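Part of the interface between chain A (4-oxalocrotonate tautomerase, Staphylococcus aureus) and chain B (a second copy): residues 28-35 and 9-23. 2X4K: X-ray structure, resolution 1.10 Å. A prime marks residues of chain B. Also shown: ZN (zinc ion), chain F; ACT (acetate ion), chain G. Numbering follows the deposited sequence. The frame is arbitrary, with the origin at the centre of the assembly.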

# COMPACT_ATOMS: atom_id res chain seq x y z
N ASP A 28 -1.93 9.40 18.38
CA ASP A 28 -1.14 10.06 19.42
C ASP A 28 0.35 9.91 19.14
O ASP A 28 1.12 10.86 19.28
CB ASP A 28 -1.37 9.43 20.81
CG ASP A 28 -2.76 9.67 21.39
OD1 ASP A 28 -3.53 10.51 20.89
OD2 ASP A 28 -3.06 8.99 22.41
N ALA A 29 0.76 8.69 18.80
CA ALA A 29 2.17 8.38 18.55
C ALA A 29 2.74 9.18 17.40
O ALA A 29 3.84 9.72 17.48
CB ALA A 29 2.34 6.89 18.28
N VAL A 30 2.00 9.24 16.29
CA VAL A 30 2.43 9.99 15.12
C VAL A 30 2.52 11.48 15.48
O VAL A 30 3.51 12.15 15.18
CB VAL A 30 1.48 9.77 13.94
CG1 VAL A 30 1.82 10.72 12.78
CG2 VAL A 30 1.56 8.31 13.48
N GLU A 31 1.49 11.98 16.13
CA GLU A 31 1.43 13.40 16.48
C GLU A 31 2.61 13.82 17.35
O GLU A 31 3.26 14.82 17.08
CB GLU A 31 0.13 13.69 17.21
CG GLU A 31 -0.06 15.16 17.53
CD GLU A 31 -1.29 15.42 18.38
OE1 GLU A 31 -2.21 14.58 18.42
OE2 GLU A 31 -1.32 16.49 19.01
N LYS A 32 2.88 13.06 18.41
CA LYS A 32 3.87 13.51 19.37
C LYS A 32 5.29 13.38 18.84
O LYS A 32 6.15 14.16 19.23
CB LYS A 32 3.71 12.81 20.71
CG LYS A 32 4.10 11.38 20.77
CD LYS A 32 3.75 10.84 22.13
CE LYS A 32 4.24 9.44 22.33
NZ LYS A 32 3.78 8.91 23.64
N THR A 33 5.55 12.43 17.95
CA THR A 33 6.91 12.19 17.50
C THR A 33 7.29 13.01 16.27
O THR A 33 8.47 13.25 16.05
CB THR A 33 7.17 10.71 17.19
OG1 THR A 33 6.27 10.25 16.17
CG2 THR A 33 7.01 9.87 18.44
N THR A 34 6.30 13.44 15.49
CA THR A 34 6.54 14.20 14.27
C THR A 34 6.13 15.66 14.34
O THR A 34 6.61 16.46 13.54
CB THR A 34 5.81 13.58 13.07
OG1 THR A 34 4.40 13.77 13.22
CG2 THR A 34 6.13 12.11 12.92
N GLY A 35 5.24 16.02 15.26
CA GLY A 35 4.70 17.36 15.31
C GLY A 35 3.60 17.62 14.29
O GLY A 35 3.19 18.76 14.12
N LYS B 9 3.00 6.95 5.82
CA LYS B 9 3.37 7.89 4.77
C LYS B 9 3.37 9.28 5.39
O LYS B 9 2.38 9.69 5.98
CB LYS B 9 2.37 7.86 3.62
CG LYS B 9 2.34 6.54 2.85
CD LYS B 9 1.16 6.48 1.88
CE LYS B 9 0.97 5.10 1.28
NZ LYS B 9 1.86 4.85 0.13
N LEU B 10 4.47 10.01 5.27
CA LEU B 10 4.47 11.38 5.77
C LEU B 10 5.50 12.21 5.01
O LEU B 10 6.44 11.70 4.42
CB LEU B 10 4.66 11.46 7.30
CG LEU B 10 6.10 11.53 7.83
CD1 LEU B 10 6.16 11.75 9.33
CD2 LEU B 10 6.82 10.24 7.44
N LEU B 11 5.27 13.51 5.03
CA LEU B 11 6.13 14.44 4.34
C LEU B 11 7.59 14.28 4.76
O LEU B 11 7.91 14.23 5.95
CB LEU B 11 5.65 15.85 4.66
CG LEU B 11 6.44 17.02 4.09
CD1 LEU B 11 6.46 16.96 2.57
CD2 LEU B 11 5.82 18.31 4.60
N GLU B 12 8.48 14.22 3.76
CA GLU B 12 9.92 14.22 4.01
C GLU B 12 10.31 15.46 4.82
O GLU B 12 9.73 16.53 4.64
CB GLU B 12 10.69 14.21 2.68
CG GLU B 12 12.20 14.07 2.81
CD GLU B 12 12.89 13.77 1.48
OE1 GLU B 12 12.25 13.92 0.41
OE2 GLU B 12 14.07 13.37 1.51
N GLY B 13 11.27 15.31 5.72
CA GLY B 13 11.76 16.43 6.50
C GLY B 13 11.91 16.22 7.98
O GLY B 13 12.41 17.10 8.67
N ARG B 14 11.46 15.07 8.50
CA ARG B 14 11.74 14.74 9.89
C ARG B 14 13.17 14.25 10.02
O ARG B 14 13.74 13.68 9.08
CB ARG B 14 10.78 13.68 10.42
CG ARG B 14 9.31 14.05 10.41
CD ARG B 14 9.00 15.34 11.15
NE ARG B 14 9.07 16.52 10.27
CZ ARG B 14 9.76 17.64 10.52
NH1 ARG B 14 10.49 17.79 11.62
NH2 ARG B 14 9.72 18.64 9.64
N SER B 15 13.77 14.46 11.18
CA SER B 15 15.09 13.92 11.44
C SER B 15 15.04 12.42 11.67
O SER B 15 13.99 11.86 12.01
CB SER B 15 15.70 14.56 12.68
OG SER B 15 14.95 14.18 13.82
N ASP B 16 16.19 11.77 11.52
CA ASP B 16 16.28 10.35 11.86
C ASP B 16 15.89 10.09 13.31
O ASP B 16 15.31 9.05 13.62
CB ASP B 16 17.69 9.80 11.58
CG ASP B 16 17.92 9.50 10.11
OD1 ASP B 16 17.02 9.73 9.28
OD2 ASP B 16 19.03 9.03 9.79
N GLU B 17 16.17 11.03 14.20
CA GLU B 17 15.82 10.86 15.61
C GLU B 17 14.30 10.86 15.78
O GLU B 17 13.73 10.04 16.52
CB GLU B 17 16.48 11.96 16.46
CG GLU B 17 18.02 11.86 16.53
CD GLU B 17 18.74 12.33 15.26
OE1 GLU B 17 18.25 13.24 14.57
OE2 GLU B 17 19.82 11.77 14.95
N GLN B 18 13.62 11.77 15.09
CA GLN B 18 12.16 11.80 15.11
C GLN B 18 11.58 10.51 14.52
O GLN B 18 10.61 9.97 15.05
CB GLN B 18 11.63 13.01 14.35
CG GLN B 18 11.89 14.31 15.09
CD GLN B 18 11.58 15.55 14.28
OE1 GLN B 18 11.84 15.62 13.08
NE2 GLN B 18 11.06 16.58 14.96
N LEU B 19 12.17 10.01 13.44
CA LEU B 19 11.67 8.78 12.84
C LEU B 19 11.94 7.56 13.75
O LEU B 19 11.10 6.67 13.83
CB LEU B 19 12.23 8.60 11.42
CG LEU B 19 11.86 9.70 10.41
CD1 LEU B 19 12.44 9.40 9.03
CD2 LEU B 19 10.34 9.93 10.31
N LYS B 20 13.07 7.55 14.45
CA LYS B 20 13.34 6.53 15.48
C LYS B 20 12.25 6.51 16.55
O LYS B 20 11.72 5.46 16.91
CB LYS B 20 14.72 6.78 16.14
CG LYS B 20 15.07 5.88 17.34
CD LYS B 20 16.39 6.31 17.98
CE LYS B 20 16.93 5.26 18.96
NZ LYS B 20 18.26 5.64 19.52
N ASN B 21 11.90 7.70 17.03
CA ASN B 21 10.84 7.83 18.01
C ASN B 21 9.50 7.41 17.44
O ASN B 21 8.72 6.77 18.13
CB ASN B 21 10.77 9.26 18.53
CG ASN B 21 11.96 9.63 19.37
OD1 ASN B 21 12.68 8.77 19.87
ND2 ASN B 21 12.18 10.92 19.51
N LEU B 22 9.23 7.77 16.18
CA LEU B 22 8.00 7.36 15.53
C LEU B 22 7.86 5.83 15.49
O LEU B 22 6.81 5.28 15.84
CB LEU B 22 7.94 7.95 14.12
CG LEU B 22 6.76 7.58 13.23
CD1 LEU B 22 5.45 8.00 13.84
CD2 LEU B 22 6.93 8.24 11.87
N VAL B 23 8.93 5.14 15.12
CA VAL B 23 8.92 3.69 15.12
C VAL B 23 8.63 3.14 16.52
O VAL B 23 7.78 2.26 16.68
CB VAL B 23 10.25 3.12 14.56
CG1 VAL B 23 10.35 1.63 14.82
CG2 VAL B 23 10.35 3.42 13.07
ZN ZN F . -2.78 16.83 20.20
C ACT G . 3.53 5.92 25.21
O ACT G . 3.89 4.82 24.73
OXT ACT G . 4.40 6.82 25.28
CH3 ACT G . 2.13 6.15 25.69
O HOH W 1 10.33 12.82 18.12

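This is a small, mostly apolar packing of two nearly antiparallel helices, with no direct hydrogen bond between the stretches and one water bridging them. The helix of residues 28-34 runs at 160° to helix 16-23 of the second copy. The axes approach to 8.6 Å. The closest pair of CA atoms is that of Thr33 and Leu22′, 5.3 Å apart. Together the two stretches bury 362 Å².

Leu22′ is the knob of the contact. Its side chain sits among Ala29, Val30, Thr33 and Thr34. The CA-to-CB bond points sideways, but the end of the side chain comes nearer to the other helix. Leu22′ CD1 lies 3.9 Å from Val30 CG2, an apolar contact, and 3.3 Å from Thr33 OG1. Leu22′ CD2 is 4.1 Å from Thr34 CG2.

Thr33 and Thr34 supply most of the area on the chain A side. Both hydroxyls are used within their own helix. Thr33 OG1 donates to Ala29 O at 2.8 Å, and Thr34 OG1 donates to Val30 O at 2.7 Å. Both side chains are in the p rotamer. The methyl groups also pack, and Thr33 OG1, besides its bond to Ala29 O, rests against Leu22′ CD1. Thr33 CG2 lies 3.8 Å from Asn21′ CB and 3.6 Å from Asn21′ O. Thr34 CG2 lies 3.6 Å from Leu10′ CD1, so the strand before the helix also contributes.

The polar link runs through water 1. The water donates to Thr33 O at 2.8 Å and accepts from Asn21′ ND2 at 3.0 Å. Thr33 O also packs against Gln18′ CB at 3.6 Å.

At the N-terminal end of the chain B helix, Ser15′ is the N-cap. Its OG accepts from Gln18′ N at 3.0 Å. In return, Ser15′ N donates to Gln18′ OE1 at 2.9 Å. Arg14′ NH1 donates to the same Gln18′ OE1, also at 2.9 Å. Arg14′ comes closest to the other chain through CD, 3.6 Å from Thr34 O; its guanidinium meets the same oxygen obliquely.

Gly35 follows the chain A helix and leaves helical geometry with a phi of 79°, a value that favours glycine. Its N still donates to Glu31 O at 2.9 Å.

Glu31 and Lys32 make no contact with the chain B stretch. Glu31 OE2 binds the zinc ion at 1.9 Å. Lys32 NZ donates to acetate OXT at 2.7 Å; the acetate probably comes from the crystallisation liquor.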